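Local coordinates for thiamine pyrophosphokinase (Candida albicans, PDB 2G9Z), which catalyses the transfer of a pyrophosphate group from ATP to thiamine, giving the cofactor thiamine diphosphate, probably with the help of magnesium, at residues L66-Q71 / I87-G92; I247-K252 / I331-E336. One frame throughout, in Å; residues are numbered along the deposited sequence.

Contact 1 of 2, residues L66-Q71 / I87-G92. With MG (magnesium ion), chain C.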
ATOM      1  N   LEU A  66      -4.306 -21.250  -0.276  1.00 19.47           N
ATOM      2  CA  LEU A  66      -3.198 -20.401  -0.691  1.00 17.75           C
ATOM      3  C   LEU A  66      -3.595 -19.732  -2.002  1.00 17.99           C
ATOM      4  O   LEU A  66      -3.900 -20.410  -2.986  1.00 19.58           O
ATOM      5  CB  LEU A  66      -1.923 -21.223  -0.905  1.00 18.19           C
ATOM      6  CG  LEU A  66      -0.707 -20.448  -1.434  1.00 18.31           C
ATOM      7  CD1 LEU A  66      -0.315 -19.372  -0.435  1.00 19.09           C
ATOM      8  CD2 LEU A  66       0.460 -21.395  -1.669  1.00 16.86           C
ATOM      9  N   LEU A  67      -3.618 -18.405  -2.009  1.00 16.70           N
ATOM     10  CA  LEU A  67      -3.966 -17.656  -3.206  1.00 15.85           C
ATOM     11  C   LEU A  67      -2.701 -16.949  -3.667  1.00 17.62           C
ATOM     12  O   LEU A  67      -2.105 -16.176  -2.917  1.00 17.51           O
ATOM     13  CB  LEU A  67      -5.069 -16.645  -2.898  1.00 15.98           C
ATOM     14  CG  LEU A  67      -5.479 -15.689  -4.024  1.00 15.62           C
ATOM     15  CD1 LEU A  67      -5.754 -16.460  -5.315  1.00 14.43           C
ATOM     16  CD2 LEU A  67      -6.724 -14.917  -3.585  1.00 16.03           C
ATOM     17  N   ILE A  68      -2.291 -17.217  -4.902  1.00 18.04           N
ATOM     18  CA  ILE A  68      -1.070 -16.632  -5.442  1.00 19.50           C
ATOM     19  C   ILE A  68      -1.293 -15.620  -6.550  1.00 20.20           C
ATOM     20  O   ILE A  68      -1.737 -15.967  -7.646  1.00 21.50           O
ATOM     21  CB  ILE A  68      -0.135 -17.738  -5.979  1.00 20.36           C
ATOM     22  CG1 ILE A  68       0.082 -18.798  -4.894  1.00 19.90           C
ATOM     23  CG2 ILE A  68       1.199 -17.127  -6.431  1.00 20.23           C
ATOM     24  CD1 ILE A  68       0.777 -20.048  -5.382  1.00 19.70           C
ATOM     25  N   LEU A  69      -0.983 -14.361  -6.267  1.00 21.16           N
ATOM     26  CA  LEU A  69      -1.131 -13.324  -7.271  1.00 21.30           C
ATOM     27  C   LEU A  69       0.176 -13.133  -8.038  1.00 20.94           C
ATOM     28  O   LEU A  69       1.167 -13.809  -7.770  1.00 21.28           O
ATOM     29  CB  LEU A  69      -1.611 -12.016  -6.635  1.00 21.65           C
ATOM     30  CG  LEU A  69      -3.145 -11.908  -6.608  1.00 21.94           C
ATOM     31  CD1 LEU A  69      -3.747 -13.088  -5.852  1.00 19.48           C
ATOM     32  CD2 LEU A  69      -3.555 -10.590  -5.960  1.00 25.41           C
ATOM     33  N   ASN A  70       0.171 -12.199  -8.979  1.00 22.07           N
ATOM     34  CA  ASN A  70       1.312 -11.963  -9.851  1.00 23.93           C
ATOM     35  C   ASN A  70       2.495 -11.099  -9.395  1.00 25.60           C
ATOM     36  O   ASN A  70       2.562  -9.910  -9.698  1.00 25.89           O
ATOM     37  CB  ASN A  70       0.784 -11.445 -11.191  1.00 26.36           C
ATOM     38  CG  ASN A  70       1.843 -11.439 -12.275  1.00 30.19           C
ATOM     39  OD1 ASN A  70       2.816 -12.193 -12.215  1.00 31.46           O
ATOM     40  ND2 ASN A  70       1.650 -10.597 -13.282  1.00 30.95           N
ATOM     41  N   GLN A  71       3.435 -11.728  -8.693  1.00 26.31           N
ATOM     42  CA  GLN A  71       4.659 -11.084  -8.222  1.00 29.82           C
ATOM     43  C   GLN A  71       5.654 -12.178  -7.853  1.00 29.97           C
ATOM     44  O   GLN A  71       5.263 -13.286  -7.486  1.00 28.81           O
ATOM     45  CB  GLN A  71       4.398 -10.168  -7.011  1.00 31.13           C
ATOM     46  CG  GLN A  71       3.921  -8.763  -7.389  1.00 32.69           C
ATOM     47  CD  GLN A  71       3.889  -7.800  -6.206  1.00 34.69           C
ATOM     48  OE1 GLN A  71       2.957  -7.814  -5.401  1.00 34.94           O
ATOM     49  NE2 GLN A  71       4.916  -6.965  -6.097  1.00 33.43           N
ATOM     50  N   ILE A  87      -4.896 -24.678  -3.474  1.00 23.06           N
ATOM     51  CA  ILE A  87      -4.024 -23.606  -3.938  1.00 21.41           C
ATOM     52  C   ILE A  87      -4.632 -23.006  -5.201  1.00 21.10           C
ATOM     53  O   ILE A  87      -4.992 -23.729  -6.132  1.00 17.87           O
ATOM     54  CB  ILE A  87      -2.600 -24.106  -4.282  1.00 21.27           C
ATOM     55  CG1 ILE A  87      -1.899 -24.658  -3.037  1.00 23.76           C
ATOM     56  CG2 ILE A  87      -1.778 -22.958  -4.854  1.00 21.72           C
ATOM     57  CD1 ILE A  87      -2.286 -26.071  -2.665  1.00 25.08           C
ATOM     58  N   VAL A  88      -4.742 -21.681  -5.228  1.00 19.99           N
ATOM     59  CA  VAL A  88      -5.309 -20.975  -6.374  1.00 19.10           C
ATOM     60  C   VAL A  88      -4.360 -19.906  -6.905  1.00 19.76           C
ATOM     61  O   VAL A  88      -3.819 -19.115  -6.131  1.00 20.04           O
ATOM     62  CB  VAL A  88      -6.626 -20.263  -5.991  1.00 17.92           C
ATOM     63  CG1 VAL A  88      -7.179 -19.497  -7.191  1.00 17.29           C
ATOM     64  CG2 VAL A  88      -7.634 -21.269  -5.467  1.00 18.93           C
ATOM     65  N   CYS A  89      -4.156 -19.884  -8.220  1.00 17.82           N
ATOM     66  CA  CYS A  89      -3.314 -18.867  -8.837  1.00 17.56           C
ATOM     67  C   CYS A  89      -4.216 -17.879  -9.557  1.00 17.00           C
ATOM     68  O   CYS A  89      -5.075 -18.270 -10.348  1.00 17.13           O
ATOM     69  CB  CYS A  89      -2.346 -19.469  -9.861  1.00 16.72           C
ATOM     70  SG  CYS A  89      -1.003 -20.433  -9.181  1.00 18.92           S
ATOM     71  N   ALA A  90      -4.040 -16.597  -9.269  1.00 17.03           N
ATOM     72  CA  ALA A  90      -4.826 -15.569  -9.932  1.00 16.48           C
ATOM     73  C   ALA A  90      -4.037 -15.151 -11.170  1.00 17.23           C
ATOM     74  O   ALA A  90      -3.046 -14.433 -11.061  1.00 17.22           O
ATOM     75  CB  ALA A  90      -5.032 -14.369  -8.998  1.00 17.70           C
ATOM     76  N   ASP A  91      -4.464 -15.627 -12.337  1.00 17.69           N
ATOM     77  CA  ASP A  91      -3.818 -15.308 -13.612  1.00 18.38           C
ATOM     78  C   ASP A  91      -2.293 -15.350 -13.523  1.00 19.63           C
ATOM     79  O   ASP A  91      -1.708 -16.418 -13.353  1.00 22.09           O
ATOM     80  CB  ASP A  91      -4.273 -13.928 -14.103  1.00 16.43           C
ATOM     81  CG  ASP A  91      -3.920 -13.674 -15.565  1.00 16.59           C
ATOM     82  OD1 ASP A  91      -3.230 -14.505 -16.181  1.00 19.23           O
ATOM     83  OD2 ASP A  91      -4.328 -12.633 -16.108  1.00 17.81           O
ATOM     84  N   GLY A  92      -1.658 -14.184 -13.629  1.00 20.77           N
ATOM     85  CA  GLY A  92      -0.207 -14.096 -13.568  1.00 20.10           C
ATOM     86  C   GLY A  92       0.438 -14.847 -12.417  1.00 20.41           C
ATOM     87  O   GLY A  92       1.612 -15.208 -12.488  1.00 20.16           O
TER
HETATM   88 MG    MG C 702      -5.386 -10.663 -15.408  1.00 24.73          MG
HETATM   89  O   HOH W   1      -2.827 -11.605  -9.686  1.00 48.32           O
HETATM   90  O   HOH W   2      -3.447  -9.671 -14.487  1.00 21.17           O

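Contact 2 of 2, residues I247-K252 / I331-E336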
ATOM      1  N   ILE A 247       3.044  -9.478   7.344  1.00 19.78           N
ATOM      2  CA  ILE A 247       1.799 -10.217   7.275  1.00 17.37           C
ATOM      3  C   ILE A 247       0.751  -9.165   7.629  1.00 17.87           C
ATOM      4  O   ILE A 247       0.930  -8.376   8.566  1.00 15.77           O
ATOM      5  CB  ILE A 247       1.752 -11.390   8.273  1.00 17.50           C
ATOM      6  CG1 ILE A 247       0.460 -12.183   8.063  1.00 17.18           C
ATOM      7  CG2 ILE A 247       1.863 -10.882   9.707  1.00 18.64           C
ATOM      8  CD1 ILE A 247       0.467 -13.546   8.721  1.00 18.79           C
ATOM      9  N   ILE A 248      -0.332  -9.147   6.863  1.00 16.57           N
ATOM     10  CA  ILE A 248      -1.386  -8.161   7.041  1.00 15.91           C
ATOM     11  C   ILE A 248      -2.714  -8.863   7.254  1.00 16.39           C
ATOM     12  O   ILE A 248      -3.064  -9.793   6.526  1.00 13.75           O
ATOM     13  CB  ILE A 248      -1.452  -7.256   5.793  1.00 16.30           C
ATOM     14  CG1 ILE A 248      -0.061  -6.665   5.543  1.00 14.09           C
ATOM     15  CG2 ILE A 248      -2.502  -6.163   5.972  1.00 15.71           C
ATOM     16  CD1 ILE A 248       0.073  -5.912   4.235  1.00 17.61           C
ATOM     17  N   PHE A 249      -3.446  -8.424   8.268  1.00 14.70           N
ATOM     18  CA  PHE A 249      -4.725  -9.035   8.587  1.00 15.56           C
ATOM     19  C   PHE A 249      -5.652  -8.024   9.215  1.00 16.42           C
ATOM     20  O   PHE A 249      -5.276  -6.873   9.468  1.00 14.99           O
ATOM     21  CB  PHE A 249      -4.536 -10.233   9.532  1.00 13.50           C
ATOM     22  CG  PHE A 249      -3.690  -9.936  10.734  1.00 16.40           C
ATOM     23  CD1 PHE A 249      -2.302  -9.907  10.636  1.00 16.38           C
ATOM     24  CD2 PHE A 249      -4.280  -9.657  11.964  1.00 15.72           C
ATOM     25  CE1 PHE A 249      -1.515  -9.602  11.749  1.00 19.96           C
ATOM     26  CE2 PHE A 249      -3.506  -9.352  13.079  1.00 16.26           C
ATOM     27  CZ  PHE A 249      -2.121  -9.323  12.971  1.00 17.28           C
ATOM     28  N   LEU A 250      -6.871  -8.461   9.487  1.00 17.13           N
ATOM     29  CA  LEU A 250      -7.855  -7.564  10.044  1.00 18.01           C
ATOM     30  C   LEU A 250      -8.137  -7.809  11.514  1.00 17.43           C
ATOM     31  O   LEU A 250      -8.309  -8.945  11.947  1.00 19.98           O
ATOM     32  CB  LEU A 250      -9.155  -7.682   9.241  1.00 17.44           C
ATOM     33  CG  LEU A 250     -10.173  -6.543   9.334  1.00 21.27           C
ATOM     34  CD1 LEU A 250      -9.579  -5.284   8.725  1.00 18.94           C
ATOM     35  CD2 LEU A 250     -11.451  -6.931   8.594  1.00 19.58           C
ATOM     36  N   LEU A 251      -8.149  -6.729  12.280  1.00 16.83           N
ATOM     37  CA  LEU A 251      -8.484  -6.802  13.688  1.00 16.34           C
ATOM     38  C   LEU A 251      -9.986  -6.556  13.626  1.00 17.37           C
ATOM     39  O   LEU A 251     -10.441  -5.686  12.883  1.00 15.94           O
ATOM     40  CB  LEU A 251      -7.784  -5.692  14.475  1.00 16.26           C
ATOM     41  CG  LEU A 251      -6.266  -5.824  14.606  1.00 17.68           C
ATOM     42  CD1 LEU A 251      -5.712  -4.608  15.325  1.00 17.55           C
ATOM     43  CD2 LEU A 251      -5.929  -7.097  15.374  1.00 17.09           C
ATOM     44  N   LYS A 252     -10.760  -7.326  14.378  1.00 17.81           N
ATOM     45  CA  LYS A 252     -12.206  -7.171  14.337  1.00 18.84           C
ATOM     46  C   LYS A 252     -12.765  -6.293  15.441  1.00 20.30           C
ATOM     47  O   LYS A 252     -12.265  -6.297  16.564  1.00 18.56           O
ATOM     48  CB  LYS A 252     -12.885  -8.539  14.406  1.00 21.32           C
ATOM     49  CG  LYS A 252     -12.483  -9.513  13.301  1.00 25.38           C
ATOM     50  CD  LYS A 252     -13.435 -10.695  13.282  1.00 28.35           C
ATOM     51  CE  LYS A 252     -13.170 -11.625  12.103  1.00 31.71           C
ATOM     52  NZ  LYS A 252     -14.353 -12.510  11.858  1.00 31.41           N
ATOM     53  N   ILE A 331     -10.184  -2.874  11.783  1.00 15.02           N
ATOM     54  CA  ILE A 331      -9.021  -2.098  11.401  1.00 13.09           C
ATOM     55  C   ILE A 331      -7.900  -3.041  11.003  1.00 12.21           C
ATOM     56  O   ILE A 331      -7.722  -4.111  11.590  1.00 11.64           O
ATOM     57  CB  ILE A 331      -8.558  -1.156  12.549  1.00 13.98           C
ATOM     58  CG1 ILE A 331      -7.407  -0.260  12.060  1.00 13.41           C
ATOM     59  CG2 ILE A 331      -8.138  -1.974  13.763  1.00 14.55           C
ATOM     60  CD1 ILE A 331      -6.991   0.832  13.070  1.00 12.45           C
ATOM     61  N   VAL A 332      -7.156  -2.639   9.986  1.00 11.30           N
ATOM     62  CA  VAL A 332      -6.048  -3.428   9.475  1.00 13.28           C
ATOM     63  C   VAL A 332      -4.810  -3.350  10.360  1.00 13.66           C
ATOM     64  O   VAL A 332      -4.486  -2.294  10.896  1.00 13.91           O
ATOM     65  CB  VAL A 332      -5.635  -2.945   8.064  1.00 13.79           C
ATOM     66  CG1 VAL A 332      -4.322  -3.593   7.648  1.00 12.94           C
ATOM     67  CG2 VAL A 332      -6.736  -3.263   7.063  1.00 15.78           C
ATOM     68  N   MET A 333      -4.125  -4.478  10.502  1.00 14.25           N
ATOM     69  CA  MET A 333      -2.879  -4.523  11.252  1.00 13.47           C
ATOM     70  C   MET A 333      -1.831  -5.275  10.435  1.00 12.77           C
ATOM     71  O   MET A 333      -2.121  -6.302   9.821  1.00 11.93           O
ATOM     72  CB  MET A 333      -3.050  -5.222  12.609  1.00 14.98           C
ATOM     73  CG  MET A 333      -1.719  -5.430  13.340  1.00 15.77           C
ATOM     74  SD  MET A 333      -1.884  -5.914  15.089  1.00 16.72           S
ATOM     75  CE  MET A 333      -0.615  -4.917  15.851  1.00 18.35           C
ATOM     76  N   ASN A 334      -0.620  -4.733  10.404  1.00 12.64           N
ATOM     77  CA  ASN A 334       0.475  -5.385   9.713  1.00 12.55           C
ATOM     78  C   ASN A 334       1.543  -5.637  10.759  1.00 13.59           C
ATOM     79  O   ASN A 334       1.732  -4.832  11.668  1.00 15.61           O
ATOM     80  CB  ASN A 334       1.057  -4.504   8.598  1.00 12.26           C
ATOM     81  CG  ASN A 334       1.817  -3.301   9.131  1.00 14.64           C
ATOM     82  OD1 ASN A 334       1.241  -2.417   9.757  1.00 14.96           O
ATOM     83  ND2 ASN A 334       3.117  -3.261   8.873  1.00 14.18           N
ATOM     84  N   ILE A 335       2.213  -6.774  10.644  1.00 14.09           N
ATOM     85  CA  ILE A 335       3.296  -7.117  11.547  1.00 13.27           C
ATOM     86  C   ILE A 335       4.466  -7.486  10.660  1.00 15.62           C
ATOM     87  O   ILE A 335       4.336  -8.337   9.781  1.00 14.12           O
ATOM     88  CB  ILE A 335       2.949  -8.323  12.440  1.00 14.40           C
ATOM     89  CG1 ILE A 335       1.795  -7.962  13.385  1.00 11.29           C
ATOM     90  CG2 ILE A 335       4.183  -8.745  13.238  1.00 13.45           C
ATOM     91  CD1 ILE A 335       1.386  -9.099  14.318  1.00 13.58           C
ATOM     92  N   GLU A 336       5.601  -6.833  10.873  1.00 15.70           N
ATOM     93  CA  GLU A 336       6.781  -7.111  10.077  0.50 17.92           C
ATOM     94  C   GLU A 336       7.283  -8.522  10.348  1.00 20.12           C
ATOM     95  O   GLU A 336       7.252  -9.005  11.481  1.00 22.33           O
ATOM     96  CB  GLU A 336       7.882  -6.093  10.388  0.50 16.91           C
ATOM     97  CG  GLU A 336       9.162  -6.305   9.598  0.50 16.73           C
ATOM     98  CD  GLU A 336      10.052  -5.077   9.588  0.50 17.98           C
ATOM     99  OE1 GLU A 336      10.423  -4.595  10.677  0.50 17.84           O
ATOM    100  OE2 GLU A 336      10.379  -4.591   8.484  0.50 17.55           O
TER

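Contact 1 of 2, residues L66-Q71 / I87-G92
V88 O is gripped by two neighbouring residues of the partner strand. The N-H of I68 points straight at it, with I68 N 2.7 Å from V88 O and an angle of 167° at the hydrogen. The CA-H of L67 adds a weaker contact, its CA 3.3 Å from V88 O. L66 O is held in the same way, by the N-H of V88 and the CA-H of I87. Further along, A90 N donates to I68 O at 2.9 Å, tilted 32° from the carbonyl plane. Beyond this bond the direct backbone pairing ends, and a water takes over: it accepts from N70 N and donates to A90 O.

Strands 64-68 and 86-90 run parallel and belong to a beta-alpha-beta unit whose connection includes helix 77-81. Side chains cover both faces of the pair. On one face, L67 has CG anti to its backbone N (chi1 175°), and its CD1 meets V88 CG1 at 3.8 Å. Nearby, L69 CD1 presses on the methyl of A90, 3.6 Å from its CB. Helix 155-170 packs on this face through F156, S159 and I163. On the other face, I68 and I87 lie side by side, with I68 CD1 3.9 Å from I87 CG2. Helices 77-81 and 93-100 cover that face.

The chain leaves strand 86-90 into the metal site. D91 OD2 binds a magnesium ion at 2.3 Å, together with D126, D128, D155 and a water. Backbone N-H groups of S129 and I130 hold the two carboxylate oxygens of D91.

Contact 2 of 2, residues I247-K252 / I331-E336
F249 stands its ring on one face of the sheet, alongside M333. Its CG sits between the backbone N and the carbonyl carbon (chi1 50°), which swings the ring over M333 O. That oxygen lies toward the rim of one ring face, 3.7 Å from F249 CD1. The ring tip, CZ, is set in the hollow between the M333 and I335 side chains. F249 CZ is 3.9 Å from M333 CG, while I335 CD1 meets the ring edge in its plane, 3.8 Å from CZ. M333 SD makes an oblique Met-aromatic contact, 5.0 Å from the F249 ring centroid.

L251 fills the next notch on this face. Its CB touches I331 CG2 at 3.8 Å, and its CG rests on M333 CB.

On the opposite face I248 straddles two residues. Its CG2 meets V332 CG1 at 3.6 Å and its CG1 reaches N334 CB. The other V332 branch, CG2, touches L250 CD1. Six backbone hydrogen bonds join the antiparallel strands, two at each of the pairs I247-I335, F249-M333 and L251-I331.

In the sheet, strands 237-242 and 277-281 flank the pair. Helix 217-233 covers L250 and V332 through Y228 and L227. F217 of the second subunit packs on I248 and N334, and D218 of that subunit accepts a hydrogen bond from N334 ND2. I47 of strand 45-47 closes over F249 and L251.

In the fold
Contacts 1 and 2 are two links in one mixed sheet. Their centres are 21 Å apart and their nearest atoms about 10 Å, so they do not touch. Strands 205-210 and 237-242 lie between them. Contact 1 belongs to the parallel part and carries D91 into a magnesium site. Contact 2 belongs to the antiparallel part. Both come near an imido analogue of the product, thiamine diphosphate: the N70 side chain is about 7 Å from a bound molecule and that of N334 about 9 Å from one, not necessarily the same. One ligand pocket includes D126, D128 and R216. R216 of the second subunit also packs on E336, consistent with active sites close to the subunit interface.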